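Local atomic coordinates of peptidase, M20/M25/M40 family (Staphylococcus aureus, PDB entry 4EWT), a protein that probably hydrolyses the amide bond of N-acyl amino acids or related substrates, as a manganese-binding member of the M20/M25/M40 peptidase family. Residues A[2-5]-A[6-10]; A[20-23]-A[24-28]; A[212-215]-A[216-219]; A[307-310]-A[311-315]; A[333-336]-A[337-340]. All blocks are in the same frame, centred on the assembly; numbering follows the deposited sequence.

Interaction 1. Residues A[2-5]-A[6-10]; sequences NQQL and IETLK
Gln4 meets Thr8 and Leu5 meets Leu9 in one-turn contacts along the N-terminal alpha-helix, 2-11. This helix lies on the outside of the catalytic domain. One side of it packs on helix 372-386 and helix 105-120. The other side carries polar residues toward solvent.

The polar anchor is Gln4 O, which accepts two bonds from a single residue. Thr8 N gives Gln4 O the ordinary helical bond, 3.0 Å. The hydroxyl of Thr8 adds a second, OG1 to Gln4 O, at 2.7 Å. The two donors reach the oxygen from opposite faces of its carbonyl plane. The torsion of Thr8 (chi1 -48°) sets OG1 beside its own backbone N, and this turns the hydroxyl back along the helix. The hydroxyl is thus satisfied within its own helix. Gln4 itself extends alongside Thr8, and its side chain touches Met122.

The apolar side is carried by Leu5 and Leu9. They lie side by side and point the same way. Both meet Thr118 of helix 105-120, while Leu5 also touches Leu385 and Leu9 touches Ala377. Leu9 N bonds to Leu5 O at 2.9 Å in the same turn.

Glu7 is exposed, and its modelled CG is unusually near Gln3 O, so this placement is doubtful. The CG1 branch of Ile6 lies 3.2 Å from Asn2 O. Between the two leucines the nearest atoms are methyls, Leu5 CD2 and Leu9 CD1, 3.7 Å apart.

Interaction 2. Residues A[20-23]-A[24-28]; sequences RRYL and HQHPE
The ring of Tyr22 has His26 over one face. His26 ND1 sits 3.5 Å above the ring plane, displaced toward the rim near CE1 and CZ. The rings are neither stacked nor perpendicular: their planes stand at 47° and their centroids are 4.8 Å apart. Tyr22 reaches this place because its CG is anti to the backbone N (chi1 177°), which turns the ring along the helix toward the next turn. The Tyr22 ring also stacks with Tyr39 of helix 34-43.

Two residues earlier, on another side of the helix, the Arg20 guanidinium and the His24 imidazole run side by side. Their planes are 74° apart. Arg20 NH2 comes 3.2 Å from His24 ND1, but the main partners of both groups are acidic. Asp106 OD2 takes His24 ND1 and also forms a salt bridge with Arg20 NE. Glu370 binds Arg20 NH1, and Glu86 binds His24 NE2. These partners hold both groups in fixed orientations.

The backbone changes character along the segment. His24 N to Arg20 O is a short helical bond of 2.7 Å. By His26 N the bonds to Tyr22 O and Leu23 O are both weak, at 3.3 Å. A water also bridges Leu23 O (2.9 Å) and His26 O (3.2 Å), although other acceptors compete for its protons. Pro27, which has no N-H, follows in the loop.

This is the fraying C-terminal end of helix 13-25. Its charged side reaches Asp106, the sequence neighbour of the manganese ligand His105, and the His24 side chain lies about 12 Å from a manganese ion.

Interaction 3. Residues A[212-215]-A[216-219]; sequences GSYF and VTAL
Tyr214 O is gripped by two donors from the next turn. Thr217 OG1 donates to Tyr214 O at 2.6 Å. Ala218 N donates to Tyr214 O at 2.9 Å. The hydrogen bond from Ala218 N is nearly straight, with an N-H...O angle of 169°. The hydroxyl comes more from the side, with a C=O...OG1 angle of 122°. Thr217 can do this because its OG1 stands between its backbone N and carbonyl carbon (chi1 65°). The hydroxyl then bends back three residues, not four, while CG2 of Thr217 lies 3.4 Å from Ser213 O.

Further backbone bonds complete the turns. Thr217 N binds Ser213 O at 3.2 Å, and Leu219 N binds Phe215 O at 2.9 Å.

Packing follows. Phe215 and Leu219 meet at an oblique angle. CZ of Phe215 is 3.9 Å from CD1 of Leu219, and CE2 of Phe215 is 4.1 Å from CD2 of Leu219. Both leucine methyls meet the far end of the ring. On Val216, the CG2 branch leans on Gly212 O at 3.4 Å.

All eight residues are buried. Helix 208-226 lies beside the antiparallel sheet of the smaller domain. Its contacts with other subunits are consistent with the dimerisation (satellite) domain of M20 enzymes. Ser213 packs on Val216 of a second subunit and Val216 on its Ser213, while Tyr214 OH bonds to Thr217 O of a third. Within its own subunit, Phe215 and Leu219 meet Leu277 of helix 264-285, Leu219 also meets Val235 and Ile237 of strand 233-242, and Val216 meets Phe240 of that strand.

Interaction 4. Residues A[307-310]-A[311-315]; sequences TEYV and AKTLK
Helix 304-316 is an amphipathic alpha-helix on the flank of the catalytic domain, and Tyr309 with Thr313 and Val310 with Leu314 are its i to i+4 contacts. The helix rests on helix 372-386 and on strands 173-176 and 322-325 at one end of the mixed sheet.

Tyr309 is met twice by the same hydroxyl. Thr313 OG1 donates to Tyr309 O at 2.8 Å, coming from above the carbonyl plane. Thr313 N bonds to Tyr309 O at 2.9 Å from the opposite face. The hydroxyl also lies over one face of the Tyr309 ring, 3.2 Å above the plane and shifted toward the rim at CE1 and CZ. The ring is brought there by its first torsion: CG is anti to the backbone N (chi1 163°), which leans the side chain toward the following turn. Thr313 OG1 therefore lies between the Tyr309 carbonyl and ring. At the far end of the ring, Tyr309 OH bonds to Asp386, which the Thr313 side chain also touches.

Val310 and Leu314 form the inward side. They run alongside each other and share Val383 of helix 372-386. Ala311 sits against Tyr176.

The outward side is charged. Glu308 OE1 and Lys315 NZ are 5.3 Å apart, so these opposite charges are near but do not touch. Lys315 NZ makes a weak hydrogen bond to Tyr176 OH instead.

On the apolar side, CG1 of Val310 reaches CD1 of Leu314 at 3.9 Å, and CG of Leu314 lies 3.3 Å from Val310 O.

Interaction 5. Residues A[333-336]-A[337-340]; sequences EDFA and YYAK
Ala336, Tyr337 and Phe335 carry this contact. CB of Ala336 packs on Leu300 and Pro298. Tyr337 N bonds to Asp334 O at 3.0 Å. The amide stands well above that carbonyl plane, 56° out of it, in keeping with a bond spanning three residues. The Tyr337 ring comes near Asp334, with Tyr337 CD2 4.0 Å from Asp334 CB.

This turn starts the short, weakly bonded helix 335-341 of the catalytic domain. Glu333 caps it: Glu333 OE2 accepts from Phe335 N at 3.1 Å through its anti lone pair. The same OE2 and Asp334 OD1 both form salt bridges with Arg76. The Asp334 side chain lies about 8 Å from a manganese ion, so the helix begins close to the metal site. Ala339 N then bonds to Phe335 O at 3.0 Å, in the carbonyl plane.

With CG anti to its backbone N (chi1 -174°), the Phe335 ring meets Tyr338 at an oblique 59° between planes. Phe346 and Leu300 are its other neighbours, while Tyr338 OH bonds to Gln135. The nearest carbons of the two rings are CD1 of Phe335 and CD2 of Tyr338, 3.6 Å apart.

All five contacts are local, within single helices. Interactions 1 and 4 are the most alike. In both, a threonine hydroxyl bonds to the carbonyl four residues earlier, both helices rest on helix 372-386, and their centres are about 19 Å apart. Interaction 3 also has such a bond, but over three residues. It is buried by its own domain on one side and by other subunits on the other. Interactions 2 and 5 mark helix ends, one a weakening C-terminus and one a capped start. Both join buried charged side chains to opposite charges outside the segments, and lie nearer the manganese ions. The centre of interaction 5 is about 8 Å from the chain's centre, whereas interaction 1 is peripheral.

Interaction 1. Residues A[2-5]-A[6-10]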
loop_
_atom_site.group_PDB
_atom_site.type_symbol
_atom_site.label_atom_id
_atom_site.label_comp_id
_atom_site.label_asym_id
_atom_site.label_seq_id
_atom_site.Cartn_x
_atom_site.Cartn_y
_atom_site.Cartn_z
ATOM N N ASN A 2 59.026 18.189 13.171
ATOM C CA ASN A 2 58.074 18.152 12.073
ATOM C C ASN A 2 58.664 18.346 10.725
ATOM O O ASN A 2 58.330 17.691 9.769
ATOM C CB ASN A 2 57.092 19.255 12.261
ATOM C CG ASN A 2 56.605 19.329 13.643
ATOM O OD1 ASN A 2 57.009 20.185 14.408
ATOM N ND2 ASN A 2 55.737 18.412 13.998
ATOM N N GLN A 3 59.538 19.316 10.674
ATOM C CA GLN A 3 60.299 19.653 9.518
ATOM C C GLN A 3 61.019 18.455 8.950
ATOM O O GLN A 3 60.931 18.182 7.792
ATOM C CB GLN A 3 61.308 20.649 10.006
ATOM C CG GLN A 3 60.858 21.343 11.302
ATOM C CD GLN A 3 61.225 20.613 12.595
ATOM O OE1 GLN A 3 60.748 20.980 13.667
ATOM N NE2 GLN A 3 62.077 19.589 12.501
ATOM N N GLN A 4 61.732 17.751 9.806
ATOM C CA GLN A 4 62.466 16.522 9.475
ATOM C C GLN A 4 61.524 15.424 8.984
ATOM O O GLN A 4 61.827 14.719 8.020
ATOM C CB GLN A 4 63.273 16.022 10.679
ATOM C CG GLN A 4 64.197 14.840 10.346
ATOM C CD GLN A 4 64.753 14.120 11.569
ATOM O OE1 GLN A 4 64.709 14.632 12.693
ATOM N NE2 GLN A 4 65.291 12.924 11.348
ATOM N N LEU A 5 60.383 15.294 9.660
ATOM C CA LEU A 5 59.348 14.342 9.284
ATOM C C LEU A 5 58.923 14.551 7.831
ATOM O O LEU A 5 58.967 13.620 7.023
ATOM C CB LEU A 5 58.137 14.492 10.208
ATOM C CG LEU A 5 57.186 13.329 10.536
ATOM C CD1 LEU A 5 55.754 13.817 10.473
ATOM C CD2 LEU A 5 57.371 12.067 9.695
ATOM N N ILE A 6 58.532 15.779 7.502
ATOM C CA ILE A 6 57.987 16.090 6.178
ATOM C C ILE A 6 58.973 15.763 5.056
ATOM O O ILE A 6 58.609 15.089 4.084
ATOM C CB ILE A 6 57.496 17.570 6.072
ATOM C CG1 ILE A 6 56.505 17.915 7.198
ATOM C CG2 ILE A 6 56.906 17.864 4.688
ATOM C CD1 ILE A 6 55.251 17.021 7.289
ATOM N N GLU A 7 60.228 16.188 5.192
ATOM C CA GLU A 7 61.184 15.921 4.131
ATOM C C GLU A 7 61.591 14.470 4.023
ATOM O O GLU A 7 61.846 13.989 2.953
ATOM C CB GLU A 7 62.397 16.859 4.144
ATOM C CG GLU A 7 62.458 17.807 5.267
ATOM C CD GLU A 7 62.851 19.213 4.845
ATOM O OE1 GLU A 7 61.966 20.084 4.855
ATOM O OE2 GLU A 7 64.036 19.461 4.510
ATOM N N THR A 8 61.636 13.769 5.129
ATOM C CA THR A 8 61.847 12.319 5.058
ATOM C C THR A 8 60.708 11.641 4.302
ATOM O O THR A 8 60.944 10.759 3.477
ATOM C CB THR A 8 61.955 11.657 6.444
ATOM O OG1 THR A 8 62.867 12.391 7.262
ATOM C CG2 THR A 8 62.456 10.229 6.311
ATOM N N LEU A 9 59.475 12.055 4.588
ATOM C CA LEU A 9 58.311 11.480 3.928
ATOM C C LEU A 9 58.278 11.836 2.447
ATOM O O LEU A 9 58.056 10.966 1.598
ATOM C CB LEU A 9 57.013 11.896 4.632
ATOM C CG LEU A 9 56.759 11.235 5.994
ATOM C CD1 LEU A 9 55.464 11.731 6.588
ATOM C CD2 LEU A 9 56.735 9.708 5.898
ATOM N N LYS A 10 58.523 13.087 2.131
ATOM C CA LYS A 10 58.608 13.472 0.745
ATOM C C LYS A 10 59.631 12.669 -0.009
ATOM O O LYS A 10 59.399 12.308 -1.115
ATOM C CB LYS A 10 58.909 14.944 0.595
ATOM C CG LYS A 10 57.842 15.807 1.118
ATOM C CD LYS A 10 58.304 17.191 1.339
ATOM C CE LYS A 10 57.373 18.156 0.680
ATOM N NZ LYS A 10 57.733 19.561 0.825
#

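Interaction 2. Residues A[20-23]-A[24-28]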
loop_
_atom_site.group_PDB
_atom_site.type_symbol
_atom_site.label_atom_id
_atom_site.label_comp_id
_atom_site.label_asym_id
_atom_site.label_seq_id
_atom_site.Cartn_x
_atom_site.Cartn_y
_atom_site.Cartn_z
ATOM N N ARG A 20 52.136 0.531 -3.065
ATOM C CA ARG A 20 50.723 0.466 -3.306
ATOM C C ARG A 20 50.449 -0.426 -4.516
ATOM O O ARG A 20 49.622 -1.288 -4.488
ATOM C CB ARG A 20 50.177 1.834 -3.582
ATOM C CG ARG A 20 49.452 1.855 -4.889
ATOM C CD ARG A 20 48.375 2.868 -4.929
ATOM N NE ARG A 20 47.129 2.306 -5.420
ATOM C CZ ARG A 20 46.532 2.649 -6.549
ATOM N NH1 ARG A 20 47.065 3.532 -7.338
ATOM N NH2 ARG A 20 45.404 2.076 -6.891
ATOM N N ARG A 21 51.228 -0.201 -5.551
ATOM C CA ARG A 21 51.083 -0.890 -6.824
ATOM C C ARG A 21 51.298 -2.392 -6.708
ATOM O O ARG A 21 50.530 -3.172 -7.273
ATOM C CB ARG A 21 52.023 -0.280 -7.857
ATOM C CG ARG A 21 51.652 1.146 -8.192
ATOM C CD ARG A 21 52.512 1.733 -9.285
ATOM N NE ARG A 21 52.131 3.121 -9.525
ATOM C CZ ARG A 21 52.491 3.837 -10.583
ATOM N NH1 ARG A 21 53.245 3.301 -11.537
ATOM N NH2 ARG A 21 52.083 5.094 -10.688
ATOM N N TYR A 22 52.332 -2.795 -5.971
ATOM C CA TYR A 22 52.536 -4.209 -5.679
ATOM C C TYR A 22 51.327 -4.822 -4.951
ATOM O O TYR A 22 50.877 -5.914 -5.302
ATOM C CB TYR A 22 53.820 -4.448 -4.873
ATOM C CG TYR A 22 53.985 -5.907 -4.517
ATOM C CD1 TYR A 22 54.612 -6.793 -5.394
ATOM C CD2 TYR A 22 53.462 -6.416 -3.324
ATOM C CE1 TYR A 22 54.744 -8.144 -5.077
ATOM C CE2 TYR A 22 53.581 -7.763 -3.003
ATOM C CZ TYR A 22 54.222 -8.618 -3.878
ATOM O OH TYR A 22 54.339 -9.950 -3.550
ATOM N N LEU A 23 50.817 -4.119 -3.940
ATOM C CA LEU A 23 49.675 -4.609 -3.168
ATOM C C LEU A 23 48.379 -4.601 -3.978
ATOM O O LEU A 23 47.531 -5.480 -3.809
ATOM C CB LEU A 23 49.487 -3.794 -1.891
ATOM C CG LEU A 23 50.539 -3.916 -0.792
ATOM C CD1 LEU A 23 50.332 -2.803 0.222
ATOM C CD2 LEU A 23 50.485 -5.283 -0.127
ATOM N N HIS A 24 48.239 -3.599 -4.845
ATOM C CA HIS A 24 47.106 -3.487 -5.752
ATOM C C HIS A 24 47.047 -4.690 -6.701
ATOM O O HIS A 24 45.959 -5.179 -7.036
ATOM C CB HIS A 24 47.196 -2.184 -6.554
ATOM C CG HIS A 24 45.916 -1.807 -7.231
ATOM N ND1 HIS A 24 44.917 -1.105 -6.591
ATOM C CD2 HIS A 24 45.469 -2.040 -8.487
ATOM C CE1 HIS A 24 43.906 -0.927 -7.424
ATOM N NE2 HIS A 24 44.218 -1.480 -8.583
ATOM N N GLN A 25 48.229 -5.152 -7.112
ATOM C CA GLN A 25 48.403 -6.294 -8.011
ATOM C C GLN A 25 48.081 -7.640 -7.369
ATOM O O GLN A 25 47.702 -8.592 -8.069
ATOM C CB GLN A 25 49.847 -6.336 -8.547
ATOM C CG GLN A 25 49.965 -6.049 -10.037
ATOM C CD GLN A 25 51.379 -6.197 -10.583
ATOM O OE1 GLN A 25 52.249 -6.821 -9.969
ATOM N NE2 GLN A 25 51.610 -5.618 -11.752
ATOM N N HIS A 26 48.254 -7.724 -6.050
ATOM C CA HIS A 26 48.067 -8.983 -5.330
ATOM C C HIS A 26 46.999 -8.877 -4.243
ATOM O O HIS A 26 47.276 -9.188 -3.080
ATOM C CB HIS A 26 49.392 -9.467 -4.718
ATOM C CG HIS A 26 50.364 -10.017 -5.716
ATOM N ND1 HIS A 26 51.517 -9.352 -6.077
ATOM C CD2 HIS A 26 50.362 -11.176 -6.419
ATOM C CE1 HIS A 26 52.184 -10.077 -6.959
ATOM N NE2 HIS A 26 51.504 -11.189 -7.184
ATOM N N PRO A 27 45.769 -8.457 -4.614
ATOM C CA PRO A 27 44.732 -8.291 -3.592
ATOM C C PRO A 27 44.200 -9.632 -3.101
ATOM O O PRO A 27 44.165 -10.608 -3.862
ATOM C CB PRO A 27 43.639 -7.524 -4.332
ATOM C CG PRO A 27 43.752 -8.001 -5.741
ATOM C CD PRO A 27 45.230 -8.237 -5.973
ATOM N N GLU A 28 43.806 -9.679 -1.835
ATOM C CA GLU A 28 43.193 -10.877 -1.275
ATOM C C GLU A 28 41.923 -10.551 -0.517
ATOM O O GLU A 28 41.820 -9.504 0.123
ATOM C CB GLU A 28 44.159 -11.601 -0.353
ATOM C CG GLU A 28 45.253 -12.355 -1.083
ATOM C CD GLU A 28 46.389 -12.729 -0.169
ATOM O OE1 GLU A 28 46.722 -11.918 0.726
ATOM O OE2 GLU A 28 46.944 -13.830 -0.343
HETATM O O HOH W 1 47.405 -6.667 -1.171
#

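Interaction 3. Residues A[212-215]-A[216-219]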
loop_
_atom_site.group_PDB
_atom_site.type_symbol
_atom_site.label_atom_id
_atom_site.label_comp_id
_atom_site.label_asym_id
_atom_site.label_seq_id
_atom_site.Cartn_x
_atom_site.Cartn_y
_atom_site.Cartn_z
ATOM N N GLY A 212 3.450 -10.243 2.027
ATOM C CA GLY A 212 4.812 -9.727 1.923
ATOM C C GLY A 212 4.841 -8.397 1.177
ATOM O O GLY A 212 5.614 -7.502 1.535
ATOM N N SER A 213 3.985 -8.269 0.159
ATOM C CA SER A 213 3.875 -7.020 -0.615
ATOM C C SER A 213 3.284 -5.892 0.220
ATOM O O SER A 213 3.732 -4.748 0.110
ATOM C CB SER A 213 3.028 -7.224 -1.858
ATOM O OG SER A 213 3.765 -8.005 -2.797
ATOM N N TYR A 214 2.263 -6.206 1.029
ATOM C CA TYR A 214 1.719 -5.205 1.939
ATOM C C TYR A 214 2.772 -4.822 2.963
ATOM O O TYR A 214 2.934 -3.642 3.249
ATOM C CB TYR A 214 0.393 -5.637 2.605
ATOM C CG TYR A 214 -0.833 -5.326 1.748
ATOM C CD1 TYR A 214 -1.475 -4.070 1.799
ATOM C CD2 TYR A 214 -1.343 -6.284 0.861
ATOM C CE1 TYR A 214 -2.625 -3.791 0.964
ATOM C CE2 TYR A 214 -2.477 -6.024 0.046
ATOM C CZ TYR A 214 -3.109 -4.793 0.093
ATOM O OH TYR A 214 -4.217 -4.580 -0.730
ATOM N N PHE A 215 3.507 -5.797 3.491
ATOM C CA PHE A 215 4.662 -5.487 4.335
ATOM C C PHE A 215 5.689 -4.521 3.723
ATOM O O PHE A 215 6.160 -3.635 4.426
ATOM C CB PHE A 215 5.394 -6.758 4.783
ATOM C CG PHE A 215 6.593 -6.484 5.657
ATOM C CD1 PHE A 215 6.435 -6.208 7.018
ATOM C CD2 PHE A 215 7.869 -6.508 5.130
ATOM C CE1 PHE A 215 7.533 -5.951 7.839
ATOM C CE2 PHE A 215 8.983 -6.262 5.952
ATOM C CZ PHE A 215 8.803 -5.980 7.313
ATOM N N VAL A 216 6.046 -4.704 2.443
ATOM C CA VAL A 216 7.028 -3.822 1.799
ATOM C C VAL A 216 6.494 -2.387 1.736
ATOM O O VAL A 216 7.233 -1.467 2.057
ATOM C CB VAL A 216 7.512 -4.347 0.403
ATOM C CG1 VAL A 216 8.389 -3.332 -0.307
ATOM C CG2 VAL A 216 8.291 -5.692 0.556
ATOM N N THR A 217 5.214 -2.209 1.365
ATOM C CA THR A 217 4.590 -0.898 1.327
ATOM C C THR A 217 4.516 -0.232 2.706
ATOM O O THR A 217 4.826 0.955 2.834
ATOM C CB THR A 217 3.150 -0.938 0.721
ATOM O OG1 THR A 217 2.299 -1.712 1.586
ATOM C CG2 THR A 217 3.162 -1.537 -0.684
ATOM N N ALA A 218 4.106 -0.986 3.728
ATOM C CA ALA A 218 4.051 -0.466 5.100
ATOM C C ALA A 218 5.444 -0.117 5.661
ATOM O O ALA A 218 5.597 0.806 6.468
ATOM C CB ALA A 218 3.328 -1.468 6.017
ATOM N N LEU A 219 6.455 -0.878 5.258
ATOM C CA LEU A 219 7.816 -0.654 5.725
ATOM C C LEU A 219 8.363 0.750 5.388
ATOM O O LEU A 219 9.241 1.255 6.087
ATOM C CB LEU A 219 8.739 -1.699 5.125
ATOM C CG LEU A 219 10.149 -1.840 5.708
ATOM C CD1 LEU A 219 10.090 -2.318 7.156
ATOM C CD2 LEU A 219 10.891 -2.817 4.856
#

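Interaction 4. Residues A[307-310]-A[311-315]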
loop_
_atom_site.group_PDB
_atom_site.type_symbol
_atom_site.label_atom_id
_atom_site.label_comp_id
_atom_site.label_asym_id
_atom_site.label_seq_id
_atom_site.Cartn_x
_atom_site.Cartn_y
_atom_site.Cartn_z
ATOM N N THR A 307 38.959 14.507 17.894
ATOM C CA THR A 307 38.825 14.927 16.491
ATOM C C THR A 307 39.151 16.396 16.307
ATOM O O THR A 307 39.801 16.763 15.328
ATOM C CB THR A 307 37.421 14.647 15.913
ATOM O OG1 THR A 307 37.121 13.257 16.041
ATOM C CG2 THR A 307 37.344 15.038 14.437
ATOM N N GLU A 308 38.699 17.237 17.237
ATOM C CA GLU A 308 39.002 18.667 17.158
ATOM C C GLU A 308 40.477 18.921 17.414
ATOM O O GLU A 308 41.093 19.757 16.744
ATOM C CB GLU A 308 38.143 19.494 18.120
ATOM C CG GLU A 308 37.757 20.861 17.551
ATOM C CD GLU A 308 36.759 20.756 16.395
ATOM O OE1 GLU A 308 37.041 21.291 15.296
ATOM O OE2 GLU A 308 35.695 20.131 16.583
ATOM N N TYR A 309 41.046 18.195 18.373
ATOM C CA TYR A 309 42.486 18.226 18.574
ATOM C C TYR A 309 43.220 17.915 17.266
ATOM O O TYR A 309 44.177 18.598 16.918
ATOM C CB TYR A 309 42.918 17.254 19.681
ATOM C CG TYR A 309 44.395 16.958 19.643
ATOM C CD1 TYR A 309 45.309 17.812 20.256
ATOM C CD2 TYR A 309 44.884 15.840 18.967
ATOM C CE1 TYR A 309 46.661 17.559 20.209
ATOM C CE2 TYR A 309 46.241 15.575 18.912
ATOM C CZ TYR A 309 47.120 16.441 19.538
ATOM O OH TYR A 309 48.462 16.202 19.492
ATOM N N VAL A 310 42.757 16.890 16.544
ATOM C CA VAL A 310 43.406 16.460 15.301
ATOM C C VAL A 310 43.379 17.560 14.237
ATOM O O VAL A 310 44.399 17.853 13.607
ATOM C CB VAL A 310 42.805 15.129 14.757
ATOM C CG1 VAL A 310 43.219 14.885 13.311
ATOM C CG2 VAL A 310 43.216 13.958 15.640
ATOM N N ALA A 311 42.214 18.172 14.060
ATOM C CA ALA A 311 42.048 19.267 13.115
ATOM C C ALA A 311 42.825 20.522 13.526
ATOM O O ALA A 311 43.311 21.261 12.666
ATOM C CB ALA A 311 40.589 19.588 12.956
ATOM N N LYS A 312 42.925 20.760 14.836
ATOM C CA LYS A 312 43.647 21.916 15.365
ATOM C C LYS A 312 45.137 21.741 15.086
ATOM O O LYS A 312 45.798 22.650 14.576
ATOM C CB LYS A 312 43.384 22.083 16.871
ATOM C CG LYS A 312 44.244 23.146 17.568
ATOM C CD LYS A 312 43.903 23.284 19.051
ATOM C CE LYS A 312 44.667 24.444 19.678
ATOM N NZ LYS A 312 44.280 24.698 21.099
ATOM N N THR A 313 45.645 20.553 15.409
ATOM C CA THR A 313 47.049 20.207 15.214
ATOM C C THR A 313 47.457 20.332 13.744
ATOM O O THR A 313 48.504 20.895 13.432
ATOM C CB THR A 313 47.332 18.777 15.725
ATOM O OG1 THR A 313 46.958 18.671 17.106
ATOM C CG2 THR A 313 48.788 18.425 15.578
ATOM N N LEU A 314 46.617 19.827 12.843
ATOM C CA LEU A 314 46.943 19.817 11.417
ATOM C C LEU A 314 46.912 21.205 10.780
ATOM O O LEU A 314 47.685 21.485 9.866
ATOM C CB LEU A 314 46.032 18.858 10.648
ATOM C CG LEU A 314 46.201 17.358 10.901
ATOM C CD1 LEU A 314 45.047 16.582 10.273
ATOM C CD2 LEU A 314 47.538 16.857 10.380
ATOM N N LYS A 315 46.016 22.064 11.262
ATOM C CA LYS A 315 45.915 23.430 10.756
ATOM C C LYS A 315 47.087 24.280 11.245
ATOM O O LYS A 315 47.570 25.155 10.527
ATOM C CB LYS A 315 44.567 24.058 11.136
ATOM C CG LYS A 315 43.418 23.653 10.206
ATOM C CD LYS A 315 42.092 24.323 10.571
ATOM C CE LYS A 315 41.175 23.393 11.362
ATOM N NZ LYS A 315 39.935 24.068 11.855
#

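Interaction 5. Residues A[333-336]-A[337-340]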
loop_
_atom_site.group_PDB
_atom_site.type_symbol
_atom_site.label_atom_id
_atom_site.label_comp_id
_atom_site.label_asym_id
_atom_site.label_seq_id
_atom_site.Cartn_x
_atom_site.Cartn_y
_atom_site.Cartn_z
ATOM N N GLU A 333 31.758 1.200 8.266
ATOM C CA GLU A 333 33.192 1.082 8.390
ATOM C C GLU A 333 33.459 0.409 9.732
ATOM O O GLU A 333 32.924 0.847 10.759
ATOM C CB GLU A 333 33.808 2.492 8.318
ATOM C CG GLU A 333 35.238 2.635 8.788
ATOM C CD GLU A 333 36.215 1.818 7.987
ATOM O OE1 GLU A 333 36.249 1.989 6.750
ATOM O OE2 GLU A 333 36.942 1.004 8.600
ATOM N N ASP A 334 34.272 -0.647 9.742
ATOM C CA ASP A 334 34.502 -1.352 11.005
ATOM C C ASP A 334 35.493 -0.684 11.961
ATOM O O ASP A 334 35.636 -1.105 13.109
ATOM C CB ASP A 334 34.708 -2.869 10.822
ATOM C CG ASP A 334 36.166 -3.290 10.781
ATOM O OD1 ASP A 334 37.059 -2.441 10.579
ATOM O OD2 ASP A 334 36.407 -4.511 10.946
ATOM N N PHE A 335 36.123 0.393 11.501
ATOM C CA PHE A 335 36.845 1.301 12.395
ATOM C C PHE A 335 35.939 1.727 13.550
ATOM O O PHE A 335 36.421 2.068 14.632
ATOM C CB PHE A 335 37.336 2.542 11.642
ATOM C CG PHE A 335 38.209 3.448 12.467
ATOM C CD1 PHE A 335 39.589 3.269 12.491
ATOM C CD2 PHE A 335 37.651 4.494 13.212
ATOM C CE1 PHE A 335 40.406 4.092 13.245
ATOM C CE2 PHE A 335 38.453 5.328 13.971
ATOM C CZ PHE A 335 39.847 5.127 13.993
ATOM N N ALA A 336 34.628 1.699 13.307
ATOM C CA ALA A 336 33.641 2.097 14.312
ATOM C C ALA A 336 33.759 1.302 15.606
ATOM O O ALA A 336 33.407 1.803 16.672
ATOM C CB ALA A 336 32.248 1.982 13.751
ATOM N N TYR A 337 34.229 0.061 15.501
ATOM C CA TYR A 337 34.522 -0.771 16.668
ATOM C C TYR A 337 35.644 -0.210 17.536
ATOM O O TYR A 337 35.524 -0.223 18.758
ATOM C CB TYR A 337 34.848 -2.211 16.260
ATOM C CG TYR A 337 33.631 -3.041 15.893
ATOM C CD1 TYR A 337 32.640 -3.316 16.833
ATOM C CD2 TYR A 337 33.492 -3.571 14.612
ATOM C CE1 TYR A 337 31.524 -4.086 16.494
ATOM C CE2 TYR A 337 32.401 -4.339 14.266
ATOM C CZ TYR A 337 31.419 -4.589 15.206
ATOM O OH TYR A 337 30.339 -5.351 14.849
ATOM N N TYR A 338 36.725 0.284 16.922
ATOM C CA TYR A 338 37.771 0.996 17.674
ATOM C C TYR A 338 37.179 2.230 18.329
ATOM O O TYR A 338 37.422 2.502 19.505
ATOM C CB TYR A 338 38.930 1.459 16.773
ATOM C CG TYR A 338 39.563 0.371 15.966
ATOM C CD1 TYR A 338 40.331 -0.616 16.578
ATOM C CD2 TYR A 338 39.409 0.331 14.588
ATOM C CE1 TYR A 338 40.903 -1.618 15.849
ATOM C CE2 TYR A 338 39.986 -0.671 13.844
ATOM C CZ TYR A 338 40.735 -1.646 14.487
ATOM O OH TYR A 338 41.322 -2.659 13.766
ATOM N N ALA A 339 36.393 2.966 17.543
ATOM C CA ALA A 339 35.853 4.250 17.956
ATOM C C ALA A 339 34.884 4.127 19.136
ATOM O O ALA A 339 34.538 5.124 19.760
ATOM C CB ALA A 339 35.200 4.944 16.776
ATOM N N LYS A 340 34.474 2.899 19.440
ATOM C CA LYS A 340 33.550 2.622 20.536
ATOM C C LYS A 340 34.279 2.105 21.791
ATOM O O LYS A 340 33.726 2.148 22.894
ATOM C CB LYS A 340 32.477 1.632 20.071
ATOM C CG LYS A 340 31.174 1.684 20.851
ATOM C CD LYS A 340 30.053 0.908 20.144
ATOM C CE LYS A 340 30.469 -0.536 19.819
ATOM N NZ LYS A 340 30.546 -1.401 21.030
#